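Local coordinates for polyhedrin (Simulium ubiquitum cypovirus, PDB 5A9A), which builds the crystalline polyhedra of an insect cypovirus, the occlusion bodies in which virus particles are probably embedded and protected, at residues 40-44 against 98-102; 47-51 against 214-218; 107-111 against 222-226; 120-126 against 168-174. One frame throughout, in Å; residues are numbered along the deposited sequence.

How the contacts relate
Contacts 1, 2 and 3 all reach the six-stranded antiparallel sheet, through the neighbouring strands 105-111, 34-41 and 47-54; contact 4 lies within the four-stranded sheet. Contacts 2 and 3 are closest, centres about 9 Å apart, because helix 211-221 runs on into segment 222-226 over one sheet face; contacts 1 and 3 are farthest, about 21 Å between centres. Along the chain, contacts 1 and 2 cross, as do 2 and 3, while contact 4 is nested inside both 2 and 3. I108 meets V121 where the two sheets face each other, and Y102 OH reaches E169 O. The UTP-binding turn is thus linked to the lead-in of strand 170-176 and the end of strand 34-41.

Contact 1: 40-44 against 98-102. With UTP (uridine 5'-triphosphate), chain B.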
# COMPACT_ATOMS: atom_id res chain seq x y z
N PHE A 40 -11.75 16.03 -5.09
CA PHE A 40 -12.77 16.36 -4.10
C PHE A 40 -13.08 17.85 -4.13
O PHE A 40 -12.19 18.67 -4.31
CB PHE A 40 -12.32 15.96 -2.70
CG PHE A 40 -12.15 14.48 -2.51
CD1 PHE A 40 -13.23 13.68 -2.15
CD2 PHE A 40 -10.91 13.88 -2.69
CE1 PHE A 40 -13.08 12.32 -1.97
CE2 PHE A 40 -10.76 12.51 -2.51
CZ PHE A 40 -11.84 11.73 -2.15
N ILE A 41 -14.36 18.18 -3.96
CA ILE A 41 -14.78 19.57 -3.86
C ILE A 41 -15.18 19.86 -2.42
O ILE A 41 -15.84 19.03 -1.79
CB ILE A 41 -15.99 19.86 -4.78
CG1 ILE A 41 -15.72 19.33 -6.19
CG2 ILE A 41 -16.27 21.36 -4.80
CD1 ILE A 41 -16.85 19.59 -7.16
N TYR A 42 -14.79 21.02 -1.91
CA TYR A 42 -15.01 21.34 -0.50
C TYR A 42 -15.91 22.55 -0.29
O TYR A 42 -16.27 23.25 -1.24
CB TYR A 42 -13.67 21.51 0.21
CG TYR A 42 -12.91 20.20 0.28
CD1 TYR A 42 -12.09 19.80 -0.77
CD2 TYR A 42 -13.05 19.36 1.37
CE1 TYR A 42 -11.41 18.60 -0.72
CE2 TYR A 42 -12.37 18.16 1.43
CZ TYR A 42 -11.55 17.78 0.39
OH TYR A 42 -10.88 16.58 0.44
N LYS A 43 -16.26 22.79 0.97
CA LYS A 43 -17.21 23.84 1.33
C LYS A 43 -16.63 25.24 1.15
O LYS A 43 -17.36 26.22 1.24
CB LYS A 43 -17.68 23.65 2.77
CG LYS A 43 -18.60 22.45 2.97
CD LYS A 43 -18.81 22.16 4.45
CE LYS A 43 -19.64 20.91 4.68
NZ LYS A 43 -21.10 21.18 4.65
N ASN A 44 -15.33 25.32 0.90
CA ASN A 44 -14.71 26.61 0.57
C ASN A 44 -14.62 26.81 -0.94
O ASN A 44 -14.03 27.77 -1.41
CB ASN A 44 -13.32 26.73 1.21
CG ASN A 44 -12.36 25.67 0.72
OD1 ASN A 44 -12.69 24.85 -0.14
ND2 ASN A 44 -11.14 25.69 1.26
N GLU A 98 -21.83 18.82 11.05
CA GLU A 98 -20.93 18.66 9.90
C GLU A 98 -19.56 19.31 10.12
O GLU A 98 -19.42 20.26 10.89
CB GLU A 98 -21.58 19.24 8.64
CG GLU A 98 -22.84 18.52 8.22
CD GLU A 98 -23.43 19.08 6.93
OE1 GLU A 98 -22.70 19.76 6.18
OE2 GLU A 98 -24.63 18.83 6.67
N LEU A 99 -18.56 18.76 9.43
CA LEU A 99 -17.23 19.34 9.43
C LEU A 99 -17.07 20.29 8.25
O LEU A 99 -17.53 19.99 7.15
CB LEU A 99 -16.16 18.25 9.32
CG LEU A 99 -15.87 17.35 10.52
CD1 LEU A 99 -14.75 16.38 10.16
CD2 LEU A 99 -15.50 18.15 11.75
N PHE A 100 -16.43 21.43 8.49
CA PHE A 100 -16.04 22.32 7.41
C PHE A 100 -15.21 21.57 6.36
O PHE A 100 -15.29 21.87 5.17
CB PHE A 100 -15.23 23.50 7.96
CG PHE A 100 -16.05 24.52 8.69
CD1 PHE A 100 -17.40 24.69 8.42
CD2 PHE A 100 -15.46 25.33 9.65
CE1 PHE A 100 -18.14 25.64 9.10
CE2 PHE A 100 -16.20 26.29 10.33
CZ PHE A 100 -17.54 26.44 10.05
N GLU A 101 -14.41 20.60 6.81
CA GLU A 101 -13.41 19.98 5.94
C GLU A 101 -13.81 18.67 5.27
O GLU A 101 -12.98 18.02 4.63
CB GLU A 101 -12.11 19.75 6.71
CG GLU A 101 -11.32 21.01 7.01
CD GLU A 101 -9.85 20.73 7.26
OE1 GLU A 101 -9.41 19.59 7.00
OE2 GLU A 101 -9.14 21.65 7.72
N TYR A 102 -15.07 18.26 5.42
CA TYR A 102 -15.53 17.08 4.70
C TYR A 102 -16.10 17.52 3.35
O TYR A 102 -16.87 18.48 3.29
CB TYR A 102 -16.57 16.30 5.50
CG TYR A 102 -16.95 14.99 4.85
CD1 TYR A 102 -17.88 14.95 3.82
CD2 TYR A 102 -16.37 13.79 5.25
CE1 TYR A 102 -18.22 13.77 3.21
CE2 TYR A 102 -16.71 12.60 4.65
CZ TYR A 102 -17.63 12.60 3.62
OH TYR A 102 -17.98 11.42 3.01
PA UTP B . -14.27 27.59 17.09
O1A UTP B . -15.77 27.48 17.21
O2A UTP B . -13.65 28.73 16.32
O3A UTP B . -13.62 27.57 18.56
O5' UTP B . -13.72 26.23 16.44
PB UTP B . -14.27 26.72 19.77
O1B UTP B . -13.18 26.46 20.78
O2B UTP B . -15.55 27.40 20.19
O3B UTP B . -14.65 25.31 19.09
PG UTP B . -15.97 24.49 19.54
O1G UTP B . -16.45 25.23 20.76
O2G UTP B . -15.48 23.10 19.81
O3G UTP B . -16.86 24.61 18.33
C5' UTP B . -13.16 26.21 15.13
C4' UTP B . -14.25 25.89 14.12
O4' UTP B . -13.73 25.20 12.98
C1' UTP B . -14.78 24.41 12.43
C2' UTP B . -15.65 23.98 13.60
O2' UTP B . -17.04 24.03 13.28
C3' UTP B . -15.33 24.98 14.70
O3' UTP B . -16.49 25.75 15.03
N1 UTP B . -14.25 23.28 11.66
C6 UTP B . -12.98 23.30 11.24
C2 UTP B . -15.07 22.19 11.32
O2 UTP B . -16.26 22.17 11.69
N3 UTP B . -14.59 21.17 10.60
C4 UTP B . -13.32 21.17 10.19
O4 UTP B . -12.88 20.21 9.52
C5 UTP B . -12.48 22.24 10.50
O HOH W 1 -15.68 20.75 2.80
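A single water does much of the joining here: it accepts from K43 N at 2.8 Å and donates to F100 O at 2.7 Å and Y102 O at 2.6 Å, so three backbone groups meet through a solvent molecule with no direct backbone hydrogen bond between 40-44 and 98-102. The K43 side chain spans the same gap. It passes over the carbonyl side of the turn, with CD 3.6 Å from F100 O and CE 3.4 Å from L99 O, and ends in a salt bridge from its NZ to E98 OE1 at 2.6 Å. Beside it, the edge of the Y42 ring meets the turn, CE2 lying 3.3 Å from E101 O, while the Y42 hydroxyl is bonded to R48 and M67.

Residues L99 to Y102 form a type I beta turn whose 4-to-1 bond, Y102 N to L99 O, is long and weak at 3.5 Å. The amide side of the turn receives the uracil of UTP: F100 N approaches N3 at 2.8 Å, and E101 N gives O4 a weak hydrogen bond of 3.1 Å. One face of the F100 ring lies against the ribose O2'. H79 and H96 also bond the nucleotide. The turn therefore sits between the end of strand 34-41, which leads into Y42 and K43, and helix 76-87, against which L99 and E101 pack, just ahead of strand 105-111.

Contact 2: 47-51 against 214-218; sequences YRLID and LIDYM
This is a buried helix-on-sheet contact: helix 211-221 lies over one face of the six-stranded sheet and meets strand 47-54. The local axes run almost the same way, 14° apart, and approach to 11.4 Å. Segment 47-51 is regular beta strand, phi -100 to -126° and psi 119 to 153°, so Y47, L49 and D51 project toward the helix and I50 away from it. Segment 214-218 is regular alpha helix, with M218 N bonded to L214 O at 2.9 Å, and presents L214 and Y217 to the strand.

The closest CA pair is Y47 with L214, 7.9 Å. With Y47 at chi1 m and L214 at t,p, L214 CD2 stands over the tyrosine ring in a CH-pi contact, 3.8 Å from the centroid and 11° off the normal. L49, in t,t, sends CD1 among three helix residues: 3.8 Å from L214 CD1, 3.6 Å from Y217 CE2 and 4.1 Å from M218 SD. Y217, chi1 t, reaches obliquely toward the C-terminal end of the strand segment, its OH 4.0 Å from D51 CB; the D51 carboxylate pairs with R35. No hydrogen bond links the segments: apolar contacts join them, as is characteristic of alpha/beta layer packing with near-parallel axes.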
# COMPACT_ATOMS: atom_id res chain seq x y z
N TYR A 47 -10.54 22.75 -4.41
CA TYR A 47 -10.38 21.35 -4.76
C TYR A 47 -9.14 20.72 -4.15
O TYR A 47 -8.15 21.39 -3.87
CB TYR A 47 -10.31 21.22 -6.29
CG TYR A 47 -11.46 21.88 -7.00
CD1 TYR A 47 -11.40 23.23 -7.35
CD2 TYR A 47 -12.61 21.17 -7.32
CE1 TYR A 47 -12.45 23.84 -7.99
CE2 TYR A 47 -13.66 21.77 -7.96
CZ TYR A 47 -13.58 23.11 -8.30
OH TYR A 47 -14.64 23.72 -8.94
N ARG A 48 -9.21 19.41 -3.94
CA ARG A 48 -8.05 18.61 -3.59
C ARG A 48 -7.97 17.47 -4.59
O ARG A 48 -8.89 16.66 -4.68
CB ARG A 48 -8.16 18.08 -2.17
CG ARG A 48 -6.91 17.37 -1.68
CD ARG A 48 -7.06 16.91 -0.24
NE ARG A 48 -8.15 15.94 -0.09
CZ ARG A 48 -8.02 14.73 0.44
NH1 ARG A 48 -6.84 14.31 0.90
NH2 ARG A 48 -9.07 13.93 0.52
N LEU A 49 -6.86 17.40 -5.33
CA LEU A 49 -6.74 16.46 -6.43
C LEU A 49 -5.66 15.43 -6.16
O LEU A 49 -4.52 15.77 -5.84
CB LEU A 49 -6.42 17.22 -7.73
CG LEU A 49 -6.42 16.41 -9.03
CD1 LEU A 49 -6.73 17.31 -10.21
CD2 LEU A 49 -5.08 15.70 -9.23
N ILE A 50 -6.02 14.15 -6.29
CA ILE A 50 -5.07 13.07 -6.10
C ILE A 50 -4.84 12.33 -7.41
O ILE A 50 -5.75 11.75 -7.99
CB ILE A 50 -5.53 12.09 -5.02
CG1 ILE A 50 -5.83 12.84 -3.72
CG2 ILE A 50 -4.47 11.02 -4.78
CD1 ILE A 50 -7.24 13.38 -3.63
N ASP A 51 -3.59 12.35 -7.86
CA ASP A 51 -3.22 11.85 -9.18
C ASP A 51 -2.62 10.45 -9.10
O ASP A 51 -1.61 10.23 -8.43
CB ASP A 51 -2.22 12.83 -9.81
CG ASP A 51 -1.63 12.31 -11.11
OD1 ASP A 51 -2.32 11.56 -11.82
OD2 ASP A 51 -0.46 12.66 -11.41
N LEU A 214 -8.12 24.54 -12.00
CA LEU A 214 -8.34 23.11 -12.18
C LEU A 214 -8.42 22.75 -13.67
O LEU A 214 -7.79 21.79 -14.11
CB LEU A 214 -9.63 22.67 -11.47
CG LEU A 214 -10.04 21.21 -11.66
CD1 LEU A 214 -8.90 20.26 -11.28
CD2 LEU A 214 -11.28 20.91 -10.84
N ILE A 215 -9.19 23.52 -14.43
CA ILE A 215 -9.29 23.30 -15.87
C ILE A 215 -7.90 23.37 -16.49
O ILE A 215 -7.54 22.56 -17.34
CB ILE A 215 -10.20 24.34 -16.55
CG1 ILE A 215 -11.64 24.18 -16.08
CG2 ILE A 215 -10.14 24.18 -18.06
CD1 ILE A 215 -12.56 25.29 -16.56
N ASP A 216 -7.12 24.35 -16.05
CA ASP A 216 -5.75 24.52 -16.53
C ASP A 216 -4.91 23.27 -16.27
O ASP A 216 -4.17 22.81 -17.15
CB ASP A 216 -5.11 25.74 -15.86
CG ASP A 216 -3.78 26.13 -16.47
OD1 ASP A 216 -2.75 25.55 -16.08
OD2 ASP A 216 -3.76 27.02 -17.35
N TYR A 217 -5.03 22.71 -15.07
CA TYR A 217 -4.29 21.50 -14.70
C TYR A 217 -4.69 20.32 -15.58
O TYR A 217 -3.84 19.61 -16.11
CB TYR A 217 -4.55 21.16 -13.23
CG TYR A 217 -3.83 19.91 -12.74
CD1 TYR A 217 -2.55 19.99 -12.21
CD2 TYR A 217 -4.45 18.66 -12.78
CE1 TYR A 217 -1.90 18.86 -11.75
CE2 TYR A 217 -3.80 17.53 -12.33
CZ TYR A 217 -2.53 17.63 -11.82
OH TYR A 217 -1.87 16.50 -11.36
N MET A 218 -5.99 20.11 -15.73
CA MET A 218 -6.49 18.98 -16.49
C MET A 218 -6.06 19.08 -17.95
O MET A 218 -5.71 18.07 -18.58
CB MET A 218 -8.02 18.89 -16.38
CG MET A 218 -8.51 18.72 -14.94
SD MET A 218 -7.85 17.23 -14.14
CE MET A 218 -8.80 15.96 -14.97

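Contact 3: 107-111 against 222-226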
# COMPACT_ATOMS: atom_id res chain seq x y z
N MET A 107 -15.17 14.26 -8.09
CA MET A 107 -15.08 14.14 -9.53
C MET A 107 -13.95 13.19 -9.87
O MET A 107 -12.85 13.30 -9.31
CB MET A 107 -14.85 15.50 -10.19
CG MET A 107 -15.94 16.52 -9.92
SD MET A 107 -15.69 18.06 -10.83
CE MET A 107 -14.17 18.64 -10.07
N ILE A 108 -14.21 12.25 -10.77
CA ILE A 108 -13.19 11.29 -11.16
C ILE A 108 -12.94 11.31 -12.66
O ILE A 108 -13.84 11.03 -13.46
CB ILE A 108 -13.56 9.86 -10.73
CG1 ILE A 108 -13.82 9.81 -9.22
CG2 ILE A 108 -12.45 8.89 -11.11
CD1 ILE A 108 -14.17 8.43 -8.70
N SER A 109 -11.71 11.66 -13.03
CA SER A 109 -11.29 11.64 -14.42
C SER A 109 -10.44 10.40 -14.65
O SER A 109 -9.31 10.31 -14.17
CB SER A 109 -10.48 12.90 -14.74
OG SER A 109 -9.92 12.83 -16.03
N ALA A 110 -10.99 9.43 -15.39
CA ALA A 110 -10.27 8.19 -15.67
C ALA A 110 -9.82 8.17 -17.12
O ALA A 110 -10.62 8.35 -18.03
CB ALA A 110 -11.16 6.99 -15.37
N ASN A 111 -8.53 7.94 -17.33
CA ASN A 111 -7.95 8.07 -18.67
C ASN A 111 -7.02 6.92 -19.03
O ASN A 111 -6.22 6.47 -18.21
CB ASN A 111 -7.18 9.38 -18.77
CG ASN A 111 -8.00 10.57 -18.32
OD1 ASN A 111 -8.61 11.26 -19.14
ND2 ASN A 111 -8.02 10.81 -17.01
N ASN A 222 -3.53 16.71 -19.72
CA ASN A 222 -4.35 16.00 -20.70
C ASN A 222 -5.16 14.87 -20.06
O ASN A 222 -5.15 13.73 -20.52
CB ASN A 222 -3.49 15.47 -21.85
CG ASN A 222 -3.04 16.59 -22.78
OD1 ASN A 222 -3.81 17.08 -23.59
ND2 ASN A 222 -1.78 16.99 -22.65
N LEU A 223 -5.87 15.22 -18.99
CA LEU A 223 -6.83 14.34 -18.36
C LEU A 223 -8.20 14.93 -18.63
O LEU A 223 -8.37 16.15 -18.58
CB LEU A 223 -6.57 14.29 -16.85
CG LEU A 223 -5.15 13.87 -16.47
CD1 LEU A 223 -4.89 14.08 -14.98
CD2 LEU A 223 -4.91 12.42 -16.86
N CYS A 224 -9.18 14.09 -18.95
CA CYS A 224 -10.47 14.62 -19.37
C CYS A 224 -11.17 15.34 -18.22
O CYS A 224 -11.03 14.96 -17.06
CB CYS A 224 -11.37 13.52 -19.95
SG CYS A 224 -12.06 12.35 -18.76
N TYR A 225 -11.89 16.39 -18.56
CA TYR A 225 -12.57 17.19 -17.55
C TYR A 225 -13.84 17.81 -18.12
O TYR A 225 -13.83 18.35 -19.22
CB TYR A 225 -11.66 18.30 -17.03
CG TYR A 225 -12.30 19.12 -15.93
CD1 TYR A 225 -12.42 18.61 -14.64
CD2 TYR A 225 -12.80 20.39 -16.19
CE1 TYR A 225 -13.01 19.35 -13.64
CE2 TYR A 225 -13.40 21.13 -15.19
CZ TYR A 225 -13.50 20.61 -13.91
OH TYR A 225 -14.09 21.35 -12.91
N ILE A 226 -14.91 17.73 -17.35
CA ILE A 226 -16.16 18.40 -17.67
C ILE A 226 -16.42 19.42 -16.58
O ILE A 226 -16.47 19.07 -15.40
CB ILE A 226 -17.33 17.40 -17.75
CG1 ILE A 226 -16.91 16.17 -18.56
CG2 ILE A 226 -18.56 18.06 -18.34
CD1 ILE A 226 -18.04 15.20 -18.83
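Hydrogen bonds come first, and they centre on the backbone of C224. S109 OG donates to C224 O at 2.6 Å, and C224 N donates to N111 OD1 at 2.9 Å with a nearly straight 168° angle. The two strand side chains are themselves joined, N111 ND2 to S109 OG at 2.9 Å, so S109 and N111 together take up both the amide and the carbonyl of one residue. N111 ND2 also bonds R35 O on the adjacent strand. Being two apart on strand 105-111, S109 and N111 project from the same sheet face, toward 222-226, as does M107.

Packing accounts for the rest. M107 CE touches the edge of the Y225 ring, 3.8 Å from CE1, and its SD is 5.3 Å from the ring centroid, 65° off the normal: an oblique Met-aromatic contact. The Y225 hydroxyl is held by E211. L223 covers the S109 and N111 side chains, with CD2 3.5 Å from N111 ND2 and CB 3.7 Å from S109 OG.

At N222, with phi/psi of 54/51°, the chain leaves helix 211-221, and N222 O bonds W134 of the second subunit. It then crosses the sheet face 144° from the direction of 107-111: a left-handed (positive phi) residue ends the helix, and the link to strand 225-226 packs over the face of the antiparallel sheet.

Contact 4: 120-126 against 168-174; sequences RVEVENE and NESLKFK
Six backbone hydrogen bonds, in three pairs, join 120-124 to 170-174, both with beta phi/psi. R120 N to K174 O is 3.0 Å and K174 N to R120 O 2.7 Å; E122 N to K172 O is 2.8 Å and K172 N to E122 O 3.0 Å; E124 N to S170 O is 3.0 Å and S170 N to E124 O 2.9 Å. V121-F173 and V123-L171 are the intervening non-hydrogen-bonded pairs, CA atoms 4.4 and 4.8 Å apart. Past the ladder, S170 OG (chi1 p) donates to N125 O at 2.8 Å, and N168 ND2 to E126 OE1 at 3.1 Å, both residues chi1 p. A water donates to V123 O at 2.8 Å and E169 OE2 at 2.7 Å.

As the central strands of an antiparallel four-stranded sheet, flanked by 57-62 and 145-146, their axes approach to 4.5 Å at 157°. R120, E122, E124, S170, K172 and K174 share one face. There E124, in m,m, puts OE2 3.5 Å from K172 CB; K172 NZ is hydrogen-bonded to A139 O, and K172 makes a cation-pi contact with W140.

V121 and V123 (chi1 t), L171 (t,p) and F173 (chi1 p) occupy the opposite face. V121 CG1 is 4.1 Å from L171 CD1 and V121 CG2 4.3 Å from F173 CB. V121 packs on L160 and I162, and V123 on I162, of the six-stranded sheet; F173 meets Y52 edge-to-face.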
# COMPACT_ATOMS: atom_id res chain seq x y z
N ARG A 120 -15.06 -0.26 -11.42
CA ARG A 120 -15.92 -0.16 -10.25
C ARG A 120 -15.55 1.08 -9.46
O ARG A 120 -14.39 1.27 -9.11
CB ARG A 120 -15.77 -1.39 -9.35
CG ARG A 120 -16.05 -2.73 -10.01
CD ARG A 120 -17.52 -2.91 -10.36
NE ARG A 120 -17.79 -4.26 -10.84
CZ ARG A 120 -17.78 -4.62 -12.13
NH1 ARG A 120 -17.53 -3.73 -13.08
NH2 ARG A 120 -18.04 -5.88 -12.46
N VAL A 121 -16.54 1.93 -9.19
CA VAL A 121 -16.37 3.06 -8.29
C VAL A 121 -17.51 3.03 -7.29
O VAL A 121 -18.68 3.14 -7.67
CB VAL A 121 -16.38 4.40 -9.04
CG1 VAL A 121 -16.29 5.56 -8.05
CG2 VAL A 121 -15.23 4.47 -10.04
N GLU A 122 -17.18 2.89 -6.02
CA GLU A 122 -18.21 2.68 -5.01
C GLU A 122 -18.08 3.66 -3.85
O GLU A 122 -17.01 3.81 -3.26
CB GLU A 122 -18.15 1.24 -4.49
CG GLU A 122 -19.35 0.83 -3.66
CD GLU A 122 -19.51 -0.67 -3.56
OE1 GLU A 122 -18.66 -1.32 -2.91
OE2 GLU A 122 -20.48 -1.21 -4.14
N VAL A 123 -19.18 4.34 -3.55
CA VAL A 123 -19.25 5.20 -2.38
C VAL A 123 -19.64 4.33 -1.19
O VAL A 123 -20.77 3.86 -1.09
CB VAL A 123 -20.27 6.32 -2.57
CG1 VAL A 123 -20.28 7.24 -1.36
CG2 VAL A 123 -19.96 7.10 -3.84
N GLU A 124 -18.68 4.11 -0.30
CA GLU A 124 -18.86 3.19 0.82
C GLU A 124 -19.32 3.96 2.05
O GLU A 124 -19.33 5.19 2.04
CB GLU A 124 -17.55 2.47 1.12
CG GLU A 124 -16.85 1.93 -0.12
CD GLU A 124 -17.58 0.75 -0.74
OE1 GLU A 124 -18.69 0.42 -0.27
OE2 GLU A 124 -17.05 0.17 -1.71
N ASN A 125 -19.70 3.24 3.10
CA ASN A 125 -20.09 3.89 4.34
C ASN A 125 -18.86 4.23 5.18
O ASN A 125 -17.73 4.13 4.69
CB ASN A 125 -21.08 3.03 5.13
CG ASN A 125 -20.50 1.70 5.56
OD1 ASN A 125 -19.28 1.55 5.69
ND2 ASN A 125 -21.37 0.72 5.79
N GLU A 126 -19.08 4.63 6.42
CA GLU A 126 -17.99 5.14 7.26
C GLU A 126 -16.93 4.09 7.59
O GLU A 126 -15.82 4.43 7.98
CB GLU A 126 -18.55 5.76 8.54
CG GLU A 126 -19.27 4.78 9.46
CD GLU A 126 -20.75 4.64 9.12
OE1 GLU A 126 -21.17 5.08 8.03
OE2 GLU A 126 -21.49 4.08 9.96
N ASN A 168 -20.63 10.72 6.07
CA ASN A 168 -20.25 9.42 6.63
C ASN A 168 -19.64 8.50 5.58
O ASN A 168 -19.28 7.36 5.89
CB ASN A 168 -21.47 8.73 7.23
CG ASN A 168 -22.43 8.22 6.17
OD1 ASN A 168 -22.80 8.96 5.25
ND2 ASN A 168 -22.83 6.96 6.29
N GLU A 169 -19.51 8.98 4.36
CA GLU A 169 -19.12 8.13 3.25
C GLU A 169 -17.63 8.16 2.92
O GLU A 169 -16.93 9.14 3.21
CB GLU A 169 -19.93 8.48 2.00
CG GLU A 169 -21.42 8.22 2.18
CD GLU A 169 -22.25 8.70 1.01
OE1 GLU A 169 -22.12 9.88 0.63
OE2 GLU A 169 -23.03 7.89 0.47
N SER A 170 -17.16 7.08 2.32
CA SER A 170 -15.78 6.94 1.89
C SER A 170 -15.78 6.42 0.45
O SER A 170 -16.82 6.45 -0.21
CB SER A 170 -15.01 6.01 2.83
OG SER A 170 -15.63 4.74 2.91
N LEU A 171 -14.65 5.92 -0.03
CA LEU A 171 -14.52 5.60 -1.44
C LEU A 171 -13.62 4.40 -1.71
O LEU A 171 -12.56 4.25 -1.11
CB LEU A 171 -13.99 6.82 -2.20
CG LEU A 171 -14.00 6.75 -3.73
CD1 LEU A 171 -15.42 6.88 -4.26
CD2 LEU A 171 -13.11 7.84 -4.31
N LYS A 172 -14.06 3.54 -2.63
CA LYS A 172 -13.25 2.41 -3.10
C LYS A 172 -13.41 2.33 -4.62
O LYS A 172 -14.51 2.51 -5.14
CB LYS A 172 -13.71 1.10 -2.45
CG LYS A 172 -12.71 -0.04 -2.58
CD LYS A 172 -13.10 -1.25 -1.73
CE LYS A 172 -14.26 -2.02 -2.34
NZ LYS A 172 -14.60 -3.26 -1.56
N PHE A 173 -12.31 2.07 -5.33
CA PHE A 173 -12.36 2.10 -6.80
C PHE A 173 -11.41 1.12 -7.47
O PHE A 173 -10.42 0.68 -6.88
CB PHE A 173 -12.06 3.51 -7.30
CG PHE A 173 -10.80 4.11 -6.73
CD1 PHE A 173 -9.58 3.90 -7.34
CD2 PHE A 173 -10.85 4.88 -5.58
CE1 PHE A 173 -8.42 4.44 -6.82
CE2 PHE A 173 -9.70 5.43 -5.05
CZ PHE A 173 -8.48 5.21 -5.67
N LYS A 174 -11.72 0.79 -8.72
CA LYS A 174 -10.91 -0.11 -9.53
C LYS A 174 -11.00 0.30 -11.00
O LYS A 174 -12.09 0.34 -11.57
CB LYS A 174 -11.40 -1.55 -9.38
CG LYS A 174 -10.51 -2.58 -10.07
CD LYS A 174 -11.32 -3.56 -10.90
CE LYS A 174 -12.20 -4.45 -10.05
NZ LYS A 174 -12.61 -5.68 -10.79
O HOH W 2 -22.90 5.16 0.23